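Transcriptional regulator, LacI family (Lactobacillus brevis, PDB 3JY6) probably acts as a DNA-binding transcription regulator, its crystallised part having the periplasmic-binding-protein fold of LacI-family effector domains. Local coordinates at residues V127-E132 / L156-S161; F216-F221 / L231-P236. All coordinates share one frame; numbering follows the deposited sequence.

Interaction 1 of 2, residues V127-E132 / L156-S161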
ATOM      1  N   VAL A 127     -24.161   6.982   9.377  1.00 20.10           N
ATOM      2  CA  VAL A 127     -23.646   7.975   8.451  1.00 19.97           C
ATOM      3  C   VAL A 127     -22.719   7.223   7.515  1.00 20.31           C
ATOM      4  O   VAL A 127     -21.614   6.837   7.889  1.00 20.23           O
ATOM      5  CB  VAL A 127     -22.866   9.085   9.196  1.00 20.78           C
ATOM      6  CG1 VAL A 127     -22.228  10.043   8.192  1.00 22.64           C
ATOM      7  CG2 VAL A 127     -23.809   9.856  10.111  1.00 20.96           C
ATOM      8  N   VAL A 128     -23.192   7.001   6.297  1.00 20.47           N
ATOM      9  CA  VAL A 128     -22.430   6.274   5.294  1.00 20.62           C
ATOM     10  C   VAL A 128     -21.477   7.187   4.525  1.00 22.58           C
ATOM     11  O   VAL A 128     -21.898   8.188   3.945  1.00 23.05           O
ATOM     12  CB  VAL A 128     -23.375   5.603   4.282  1.00 19.43           C
ATOM     13  CG1 VAL A 128     -22.576   4.764   3.306  1.00 20.78           C
ATOM     14  CG2 VAL A 128     -24.417   4.760   5.005  1.00 19.47           C
ATOM     15  N   LEU A 129     -20.193   6.846   4.529  1.00 22.34           N
ATOM     16  CA  LEU A 129     -19.189   7.616   3.796  1.00 23.21           C
ATOM     17  C   LEU A 129     -18.741   6.700   2.662  1.00 24.91           C
ATOM     18  O   LEU A 129     -18.266   5.584   2.916  1.00 24.99           O
ATOM     19  CB  LEU A 129     -18.010   7.965   4.700  1.00 19.93           C
ATOM     20  CG  LEU A 129     -16.849   8.751   4.083  1.00 22.92           C
ATOM     21  CD1 LEU A 129     -17.344  10.084   3.499  1.00 21.81           C
ATOM     22  CD2 LEU A 129     -15.786   8.981   5.155  1.00 19.94           C
ATOM     23  N   THR A 130     -18.869   7.160   1.417  1.00 24.77           N
ATOM     24  CA  THR A 130     -18.525   6.297   0.287  1.00 25.41           C
ATOM     25  C   THR A 130     -18.121   7.004  -1.011  1.00 27.72           C
ATOM     26  O   THR A 130     -18.308   8.216  -1.176  1.00 28.11           O
ATOM     27  CB  THR A 130     -19.742   5.402  -0.052  1.00 23.03           C
ATOM     28  OG1 THR A 130     -19.411   4.483  -1.092  1.00 24.90           O
ATOM     29  CG2 THR A 130     -20.900   6.264  -0.536  1.00 23.06           C
ATOM     30  N   SER A 131     -17.552   6.233  -1.932  1.00 27.76           N
ATOM     31  CA  SER A 131     -17.219   6.771  -3.242  1.00 29.21           C
ATOM     32  C   SER A 131     -18.579   6.659  -3.931  1.00 30.22           C
ATOM     33  O   SER A 131     -19.421   5.882  -3.490  1.00 29.10           O
ATOM     34  CB  SER A 131     -16.189   5.903  -3.962  1.00 27.59           C
ATOM     35  OG  SER A 131     -14.940   5.942  -3.292  1.00 28.75           O
ATOM     36  N   GLU A 132     -18.801   7.422  -4.995  1.00 32.06           N
ATOM     37  CA  GLU A 132     -20.086   7.401  -5.690  1.00 34.90           C
ATOM     38  C   GLU A 132     -20.714   6.020  -5.880  1.00 35.75           C
ATOM     39  O   GLU A 132     -20.105   5.118  -6.460  1.00 35.44           O
ATOM     40  CB  GLU A 132     -19.947   8.122  -7.033  1.00 37.41           C
ATOM     41  CG  GLU A 132     -19.650   9.608  -6.857  1.00 41.77           C
ATOM     42  CD  GLU A 132     -19.477  10.338  -8.174  1.00 45.16           C
ATOM     43  OE1 GLU A 132     -20.414  10.297  -9.008  1.00 46.48           O
ATOM     44  OE2 GLU A 132     -18.407  10.953  -8.372  1.00 44.66           O
ATOM     45  N   LEU A 156     -22.967  10.135   2.422  1.00 32.06           N
ATOM     46  CA  LEU A 156     -22.042  11.157   1.952  1.00 31.88           C
ATOM     47  C   LEU A 156     -21.130  10.600   0.872  1.00 32.68           C
ATOM     48  O   LEU A 156     -20.111   9.950   1.150  1.00 31.99           O
ATOM     49  CB  LEU A 156     -21.200  11.716   3.102  1.00 30.91           C
ATOM     50  CG  LEU A 156     -20.022  12.616   2.706  1.00 32.23           C
ATOM     51  CD1 LEU A 156     -20.445  13.641   1.662  1.00 33.50           C
ATOM     52  CD2 LEU A 156     -19.472  13.305   3.939  1.00 30.89           C
ATOM     53  N   GLU A 157     -21.516  10.868  -0.368  1.00 33.31           N
ATOM     54  CA  GLU A 157     -20.767  10.427  -1.527  1.00 33.27           C
ATOM     55  C   GLU A 157     -19.592  11.356  -1.781  1.00 34.44           C
ATOM     56  O   GLU A 157     -19.720  12.581  -1.708  1.00 33.68           O
ATOM     57  CB  GLU A 157     -21.690  10.383  -2.736  1.00 33.55           C
ATOM     58  CG  GLU A 157     -22.746   9.308  -2.607  1.00 34.29           C
ATOM     59  CD  GLU A 157     -23.714   9.288  -3.764  1.00 36.54           C
ATOM     60  OE1 GLU A 157     -24.740  10.000  -3.708  1.00 35.39           O
ATOM     61  OE2 GLU A 157     -23.438   8.555  -4.737  1.00 37.32           O
ATOM     62  N   VAL A 158     -18.440  10.751  -2.056  1.00 34.58           N
ATOM     63  CA  VAL A 158     -17.209  11.476  -2.334  1.00 35.20           C
ATOM     64  C   VAL A 158     -16.828  11.117  -3.766  1.00 36.35           C
ATOM     65  O   VAL A 158     -16.980   9.967  -4.184  1.00 37.08           O
ATOM     66  CB  VAL A 158     -16.070  11.024  -1.392  1.00 35.66           C
ATOM     67  CG1 VAL A 158     -14.809  11.804  -1.690  1.00 36.11           C
ATOM     68  CG2 VAL A 158     -16.479  11.221   0.062  1.00 35.90           C
ATOM     69  N   SER A 159     -16.351  12.096  -4.524  1.00 36.90           N
ATOM     70  CA  SER A 159     -15.948  11.856  -5.908  1.00 37.54           C
ATOM     71  C   SER A 159     -14.442  11.618  -5.924  1.00 37.28           C
ATOM     72  O   SER A 159     -13.659  12.553  -5.730  1.00 36.84           O
ATOM     73  CB  SER A 159     -16.291  13.071  -6.777  1.00 38.52           C
ATOM     74  OG  SER A 159     -17.678  13.368  -6.734  1.00 38.60           O
ATOM     75  N   GLU A 160     -14.034  10.371  -6.146  1.00 37.57           N
ATOM     76  CA  GLU A 160     -12.611  10.046  -6.157  1.00 38.74           C
ATOM     77  C   GLU A 160     -11.823  10.889  -7.156  1.00 38.90           C
ATOM     78  O   GLU A 160     -10.627  11.115  -6.976  1.00 39.14           O
ATOM     79  CB  GLU A 160     -12.402   8.553  -6.442  1.00 38.60           C
ATOM     80  CG  GLU A 160     -12.824   7.637  -5.299  1.00 40.71           C
ATOM     81  CD  GLU A 160     -12.425   6.188  -5.530  1.00 43.96           C
ATOM     82  OE1 GLU A 160     -11.239   5.935  -5.851  1.00 45.15           O
ATOM     83  OE2 GLU A 160     -13.290   5.298  -5.386  1.00 43.57           O
ATOM     84  N   SER A 161     -12.506  11.368  -8.194  1.00 40.00           N
ATOM     85  CA  SER A 161     -11.889  12.200  -9.234  1.00 39.80           C
ATOM     86  C   SER A 161     -11.615  13.629  -8.785  1.00 39.85           C
ATOM     87  O   SER A 161     -10.544  14.174  -9.050  1.00 40.94           O
ATOM     88  CB  SER A 161     -12.790  12.249 -10.469  1.00 38.72           C
ATOM     89  OG  SER A 161     -14.060  12.800 -10.149  1.00 39.22           O
TER
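Leu129 and Leu156 stand next to each other on one face of a parallel sheet, paired across two strands of a beta-alpha-beta unit whose connection is helix 137-147. CG of Leu129 is anti to the backbone N (chi1 179°), and from there CD1 carries the apolar contact: it lies 3.8 Å from CG of Leu156 and 3.7 Å from CG2 of Val158, whose side chain it meets at a slant. On the other face Thr130 and Glu157 lie side by side and point the same way, CG2 of the threonine 4.1 Å from CG of the glutamate; the carboxylate of Glu157 turns on to the backbone N of Leu133. Between the two faces the backbones are tied by Leu156 N to Val128 O, Thr130 N to Leu156 O and Val158 N to Thr130 O.

At the end of the pairing, where Ser131 sits across from Val158, polar side chains take over. Ser131 OG donates to OE2 of Glu160 over 2.7 Å, reaching the anti side of the carboxylate, while Trp192 NE1 also bonds that hydroxyl. Arg139, Lys189 and Arg191 form salt bridges with Glu160, so an alanine here would probably leave three positive charges without their shared mate and Ser131 OG without its acceptor. Farther out, Ser159 OG donates to Glu132 OE2 across 3.0 Å, coming from above the carboxylate plane, 52° out of it.

Interaction 2 of 2, residues F216-F221 / L231-P236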
ATOM      1  N   PHE A 216     -15.136  -1.019   5.974  1.00 17.60           N
ATOM      2  CA  PHE A 216     -14.403  -2.105   5.334  1.00 18.70           C
ATOM      3  C   PHE A 216     -12.963  -1.617   5.275  1.00 19.18           C
ATOM      4  O   PHE A 216     -12.664  -0.639   4.585  1.00 19.29           O
ATOM      5  CB  PHE A 216     -14.951  -2.351   3.929  1.00 18.22           C
ATOM      6  CG  PHE A 216     -16.319  -2.971   3.917  1.00 19.20           C
ATOM      7  CD1 PHE A 216     -16.479  -4.321   3.620  1.00 18.02           C
ATOM      8  CD2 PHE A 216     -17.449  -2.205   4.212  1.00 17.91           C
ATOM      9  CE1 PHE A 216     -17.748  -4.907   3.617  1.00 18.54           C
ATOM     10  CE2 PHE A 216     -18.712  -2.780   4.211  1.00 17.32           C
ATOM     11  CZ  PHE A 216     -18.865  -4.134   3.912  1.00 16.89           C
ATOM     12  N   ALA A 217     -12.086  -2.289   6.016  1.00 20.33           N
ATOM     13  CA  ALA A 217     -10.679  -1.927   6.087  1.00 22.00           C
ATOM     14  C   ALA A 217      -9.867  -3.133   6.540  1.00 24.24           C
ATOM     15  O   ALA A 217     -10.278  -3.850   7.442  1.00 23.44           O
ATOM     16  CB  ALA A 217     -10.495  -0.782   7.075  1.00 25.07           C
ATOM     17  N   ASP A 218      -8.710  -3.349   5.922  1.00 26.17           N
ATOM     18  CA  ASP A 218      -7.877  -4.487   6.288  1.00 28.73           C
ATOM     19  C   ASP A 218      -6.530  -4.108   6.907  1.00 30.66           C
ATOM     20  O   ASP A 218      -5.879  -4.942   7.538  1.00 29.52           O
ATOM     21  CB  ASP A 218      -7.685  -5.394   5.068  1.00 29.41           C
ATOM     22  CG  ASP A 218      -8.993  -6.037   4.610  1.00 33.15           C
ATOM     23  OD1 ASP A 218      -9.476  -6.971   5.296  1.00 35.02           O
ATOM     24  OD2 ASP A 218      -9.550  -5.602   3.574  1.00 32.40           O
ATOM     25  N   THR A 219      -6.127  -2.852   6.743  1.00 32.90           N
ATOM     26  CA  THR A 219      -4.868  -2.379   7.291  1.00 37.00           C
ATOM     27  C   THR A 219      -4.842  -2.489   8.822  1.00 38.51           C
ATOM     28  O   THR A 219      -5.820  -2.161   9.496  1.00 39.04           O
ATOM     29  CB  THR A 219      -4.625  -0.930   6.906  1.00 38.52           C
ATOM     30  OG1 THR A 219      -4.279  -0.827   5.517  1.00 39.49           O
ATOM     31  CG2 THR A 219      -3.531  -0.410   7.721  1.00 40.64           C
ATOM     32  N   ASP A 220      -3.710  -2.921   9.368  1.00 40.74           N
ATOM     33  CA  ASP A 220      -3.573  -3.095  10.810  1.00 42.38           C
ATOM     34  C   ASP A 220      -3.428  -1.812  11.601  1.00 43.19           C
ATOM     35  O   ASP A 220      -4.084  -1.622  12.618  1.00 43.69           O
ATOM     36  CB  ASP A 220      -2.342  -3.935  11.142  1.00 45.06           C
ATOM     37  CG  ASP A 220      -2.168  -5.124  10.235  1.00 46.93           C
ATOM     38  OD1 ASP A 220      -3.016  -6.037  10.275  1.00 47.66           O
ATOM     39  OD2 ASP A 220      -1.170  -5.150   9.479  1.00 48.64           O
ATOM     40  N   PHE A 221      -2.546  -0.923  11.168  1.00 43.19           N
ATOM     41  CA  PHE A 221      -2.359   0.269  11.990  1.00 41.85           C
ATOM     42  C   PHE A 221      -3.598   1.059  12.409  1.00 41.31           C
ATOM     43  O   PHE A 221      -3.570   1.751  13.425  1.00 42.14           O
ATOM     44  CB  PHE A 221      -1.298   1.187  11.378  1.00 42.43           C
ATOM     45  CG  PHE A 221      -1.559   1.552   9.966  1.00 41.42           C
ATOM     46  CD1 PHE A 221      -2.376   2.640   9.673  1.00 41.33           C
ATOM     47  CD2 PHE A 221      -0.956   0.839   8.932  1.00 40.07           C
ATOM     48  CE1 PHE A 221      -2.627   3.032   8.359  1.00 42.53           C
ATOM     49  CE2 PHE A 221      -1.186   1.201   7.601  1.00 39.41           C
ATOM     50  CZ  PHE A 221      -2.025   2.319   7.308  1.00 40.46           C
ATOM     51  N   LEU A 231     -13.835  -3.193  13.092  1.00 21.74           N
ATOM     52  CA  LEU A 231     -13.892  -3.148  11.625  1.00 20.96           C
ATOM     53  C   LEU A 231     -14.203  -4.424  10.854  1.00 21.33           C
ATOM     54  O   LEU A 231     -14.122  -5.541  11.376  1.00 19.93           O
ATOM     55  CB  LEU A 231     -12.571  -2.596  11.097  1.00 21.19           C
ATOM     56  CG  LEU A 231     -12.013  -1.351  11.857  1.00 22.66           C
ATOM     57  CD1 LEU A 231     -10.512  -1.265  11.522  1.00 22.30           C
ATOM     58  CD2 LEU A 231     -12.814  -0.042  11.503  1.00 21.13           C
ATOM     59  N   ILE A 232     -14.564  -4.253   9.583  1.00 20.65           N
ATOM     60  CA  ILE A 232     -14.876  -5.402   8.735  1.00 21.06           C
ATOM     61  C   ILE A 232     -13.726  -5.691   7.776  1.00 20.60           C
ATOM     62  O   ILE A 232     -13.331  -4.829   6.993  1.00 19.28           O
ATOM     63  CB  ILE A 232     -16.143  -5.179   7.899  1.00 22.24           C
ATOM     64  CG1 ILE A 232     -17.292  -4.740   8.798  1.00 23.72           C
ATOM     65  CG2 ILE A 232     -16.533  -6.501   7.217  1.00 22.21           C
ATOM     66  CD1 ILE A 232     -18.410  -4.044   8.039  1.00 27.47           C
ATOM     67  N   THR A 233     -13.182  -6.900   7.840  1.00 19.32           N
ATOM     68  CA  THR A 233     -12.067  -7.243   6.967  1.00 20.80           C
ATOM     69  C   THR A 233     -12.537  -8.163   5.868  1.00 19.27           C
ATOM     70  O   THR A 233     -13.322  -9.071   6.119  1.00 17.53           O
ATOM     71  CB  THR A 233     -10.919  -7.957   7.723  1.00 23.87           C
ATOM     72  OG1 THR A 233     -11.365  -9.244   8.173  1.00 26.30           O
ATOM     73  CG2 THR A 233     -10.487  -7.138   8.934  1.00 26.36           C
ATOM     74  N   GLN A 234     -12.064  -7.916   4.649  1.00 18.64           N
ATOM     75  CA  GLN A 234     -12.422  -8.754   3.508  1.00 18.99           C
ATOM     76  C   GLN A 234     -11.514  -9.966   3.299  1.00 18.34           C
ATOM     77  O   GLN A 234     -11.846 -10.830   2.496  1.00 17.29           O
ATOM     78  CB  GLN A 234     -12.419  -7.933   2.226  1.00 19.26           C
ATOM     79  CG  GLN A 234     -13.736  -7.294   1.893  1.00 18.64           C
ATOM     80  CD  GLN A 234     -13.638  -6.453   0.644  1.00 18.46           C
ATOM     81  OE1 GLN A 234     -13.162  -5.309   0.673  1.00 16.47           O
ATOM     82  NE2 GLN A 234     -14.072  -7.020  -0.475  1.00 16.19           N
ATOM     83  N   ASN A 235     -10.385 -10.033   4.016  1.00 18.30           N
ATOM     84  CA  ASN A 235      -9.443 -11.150   3.873  1.00 18.77           C
ATOM     85  C   ASN A 235      -8.862 -11.129   2.446  1.00 17.46           C
ATOM     86  O   ASN A 235      -8.894 -12.137   1.752  1.00 17.32           O
ATOM     87  CB  ASN A 235     -10.163 -12.499   4.061  1.00 21.44           C
ATOM     88  CG  ASN A 235     -10.442 -12.836   5.515  1.00 27.70           C
ATOM     89  OD1 ASN A 235     -11.429 -13.520   5.832  1.00 30.06           O
ATOM     90  ND2 ASN A 235      -9.567 -12.389   6.403  1.00 29.41           N
ATOM     91  N   PRO A 236      -8.327  -9.987   1.999  1.00 16.62           N
ATOM     92  CA  PRO A 236      -7.762  -9.895   0.645  1.00 17.49           C
ATOM     93  C   PRO A 236      -6.712 -10.943   0.268  1.00 17.12           C
ATOM     94  O   PRO A 236      -6.670 -11.405  -0.877  1.00 14.12           O
ATOM     95  CB  PRO A 236      -7.217  -8.468   0.589  1.00 18.62           C
ATOM     96  CG  PRO A 236      -6.913  -8.163   2.035  1.00 20.96           C
ATOM     97  CD  PRO A 236      -8.102  -8.741   2.748  1.00 16.57           C
TER
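Phe216 and Ile232 make the tight end of this contact. Their side chains cross at an angle, and CD1 of the isoleucine sits over one face of the phenyl ring as a CH-pi contact, 4.2 Å from the ring centroid and displaced toward the rim, nearest to CE2. CG2, the other branch of Ile232, approaches ring atom CE1 at 4.1 Å. Gln234 CG comes to the ring edge, near its plane, and Arg142 adds a cation-pi contact. Phe186 of strand 183-187 packs against both Phe216 and Ile232. The backbones are joined here by a single bridge: Ala217 N donates to Ile232 O at 3.0 Å, an almost straight bond with 160° at the hydrogen, and Phe216 CA brings a CA-H...O contact to the same oxygen.

Toward the partly exposed residues Asp218, Thr233 and Asn235 the grip is weaker. OD1 of Asp218 reaches two successive backbone amides. Both bonds are weak: Gln234 N is 2.8 Å from OD1 but strongly bent, and Asn235 N stands 3.4 Å from it. The side chain also meets the Pro236 ring tip to tip: CG of Asp218, set anti to its carbonyl carbon (chi1 -65°), lies 3.4 Å from the proline CD. Gln234 NE2 bonds Asp92 and Thr105, whereas Pro236 begins helix 236-251: a passage between the two lobes, as in the hinge of a periplasmic-binding-protein fold.

Interactions 1 and 2 follow one another along the chain, the first closing before the second opens, with centres 19 Å apart and nearest atoms about 8 Å apart, without touching. Both belong to the lobe built on the four-stranded parallel sheet. Interaction 1 pairs 152-158, an outermost strand, with its neighbour 125-131; interaction 2 starts where strand 211-215, at the opposite edge, runs out. Strand 183-187 lies between, bonding Leu129 on one side and Phe216 on the other through its residues Phe186 and Ala187. Helix 190-196 touches both contacts. Interaction 1 adds the edge strand to the sheet; interaction 2 joins the loop after its far edge to the segment that runs on into helix 236-251 and the other lobe.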